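Local coordinates for particle-associated glycoside hydrolase (Acinetobacter phage Fri1, PDB 6C72) that depolymerises the capsular polysaccharide of Acinetobacter baumannii as a trimeric tailspike, helping the phage degrade the host capsule during entry, at the interface of chains A and B. Numbering follows the deposited sequence. Chains: chain A/B, Particle-associated glycoside hydrolase.

The interface of chains A and B. Residues chain A 143-144, 195, 197-198; chain B 154, 175, 233.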
loop_
_atom_site.group_PDB
_atom_site.type_symbol
_atom_site.label_atom_id
_atom_site.label_comp_id
_atom_site.label_asym_id
_atom_site.label_seq_id
_atom_site.Cartn_x
_atom_site.Cartn_y
_atom_site.Cartn_z
ATOM N N SER A 143 7.584 24.882 -16.889
ATOM C CA SER A 143 7.853 23.448 -16.817
ATOM C C SER A 143 9.295 23.156 -16.398
ATOM O O SER A 143 10.243 23.820 -16.832
ATOM C CB SER A 143 7.537 22.774 -18.152
ATOM O OG SER A 143 6.143 22.820 -18.410
ATOM N N ASN A 144 9.442 22.172 -15.505
ATOM C CA ASN A 144 10.741 21.664 -15.084
ATOM C C ASN A 144 11.587 22.743 -14.403
ATOM O O ASN A 144 12.818 22.714 -14.456
ATOM C CB ASN A 144 11.487 21.029 -16.262
ATOM C CG ASN A 144 10.667 19.942 -16.950
ATOM O OD1 ASN A 144 10.445 19.983 -18.167
ATOM N ND2 ASN A 144 10.202 18.972 -16.175
ATOM N N ASN A 195 -0.815 22.593 -18.412
ATOM C CA ASN A 195 0.262 22.150 -19.290
ATOM C C ASN A 195 1.657 22.514 -18.786
ATOM O O ASN A 195 2.638 22.308 -19.513
ATOM C CB ASN A 195 0.079 22.650 -20.727
ATOM C CG ASN A 195 -0.983 21.870 -21.464
ATOM O OD1 ASN A 195 -1.089 20.651 -21.296
ATOM N ND2 ASN A 195 -1.764 22.552 -22.299
ATOM N N THR A 197 4.458 21.273 -16.452
ATOM C CA THR A 197 4.764 19.959 -15.918
ATOM C C THR A 197 6.102 19.965 -15.199
ATOM O O THR A 197 7.053 20.612 -15.648
ATOM C CB THR A 197 4.830 18.927 -17.039
ATOM O OG1 THR A 197 5.794 19.350 -18.013
ATOM C CG2 THR A 197 3.467 18.759 -17.700
ATOM N N GLY A 198 6.189 19.197 -14.113
ATOM C CA GLY A 198 7.462 19.006 -13.449
ATOM C C GLY A 198 7.989 20.218 -12.719
ATOM O O GLY A 198 9.188 20.304 -12.474
ATOM N N PHE B 154 11.071 26.082 -23.096
ATOM C CA PHE B 154 9.650 26.150 -22.785
ATOM C C PHE B 154 9.232 27.604 -22.633
ATOM O O PHE B 154 9.722 28.310 -21.746
ATOM C CB PHE B 154 9.324 25.387 -21.499
ATOM C CG PHE B 154 7.868 25.424 -21.139
ATOM C CD1 PHE B 154 6.977 24.510 -21.696
ATOM C CD2 PHE B 154 7.380 26.386 -20.268
ATOM C CE1 PHE B 154 5.631 24.543 -21.374
ATOM C CE2 PHE B 154 6.035 26.431 -19.952
ATOM C CZ PHE B 154 5.160 25.505 -20.499
ATOM N N TYR B 175 5.981 20.884 -22.609
ATOM C CA TYR B 175 7.423 20.648 -22.634
ATOM C C TYR B 175 7.805 19.729 -23.785
ATOM O O TYR B 175 7.017 18.893 -24.232
ATOM C CB TYR B 175 7.895 20.032 -21.312
ATOM C CG TYR B 175 7.715 18.532 -21.252
ATOM C CD1 TYR B 175 6.482 17.984 -20.910
ATOM C CD2 TYR B 175 8.762 17.664 -21.552
ATOM C CE1 TYR B 175 6.289 16.625 -20.857
ATOM C CE2 TYR B 175 8.579 16.285 -21.507
ATOM C CZ TYR B 175 7.332 15.771 -21.156
ATOM O OH TYR B 175 7.119 14.401 -21.099
ATOM N N TRP B 233 11.365 11.178 -16.848
ATOM C CA TRP B 233 11.154 12.057 -17.995
ATOM C C TRP B 233 11.927 11.581 -19.227
ATOM O O TRP B 233 12.677 12.335 -19.852
ATOM C CB TRP B 233 11.520 13.500 -17.650
ATOM C CG TRP B 233 10.672 14.107 -16.569
ATOM C CD1 TRP B 233 11.043 14.359 -15.290
ATOM C CD2 TRP B 233 9.298 14.521 -16.680
ATOM N NE1 TRP B 233 9.998 14.926 -14.594
ATOM C CE2 TRP B 233 8.916 15.037 -15.422
ATOM C CE3 TRP B 233 8.360 14.509 -17.718
ATOM C CZ2 TRP B 233 7.634 15.527 -15.172
ATOM C CZ3 TRP B 233 7.090 15.010 -17.473
ATOM C CH2 TRP B 233 6.739 15.509 -16.205
HETATM O O HOH W 1 4.656 20.899 -20.041
#
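The side chains of A:Thr197 and B:Tyr175 cross at about a right angle, the hydroxyl OG1 of A:Thr197 lying 3.3 Å from the ring carbon CD1 of B:Tyr175. With OG1 set between the backbone N and the carbonyl carbon (chi1 56°), the hydroxyl is turned to this ring and to a bound water. Threonine suits the place because its carbon side is used as well: CB rests 4.0 Å from CH2 of B:Trp233. The neighbouring benzo carbon of the same indole, CZ2, packs 3.9 Å from CA of A:Gly198, where the lack of a side chain lets a broad ring approach the backbone. The amide ND2 of A:Asn144 stands loosely over one indole face toward its rim, while its OD1 lies 4.0 Å from CB of B:Tyr175, the amide and phenol planes turned 86° apart. At the other end of the patch, A:Ser143 is small enough to lie over a face of B:Phe154, its OG 3.5 Å from CE1. This OG also accepts a nearly straight hydrogen bond from the backbone N of A:Thr197 (3.0 Å), tying together two chain A segments. The water collects A:Ser143 OG, A:Thr197 OG1 and the backbone O of A:Asn195, and links them to B:Tyr175 N, which lies 2.9 Å from the water oxygen. Within chain B, the B:Tyr175 hydroxyl OH sits at the indole edge, in its plane, and probably helps position B:Trp233. Aromatic packing and a water bridge thus join loops of neighbouring subunits, probably helping to hold the tailspike trimer together.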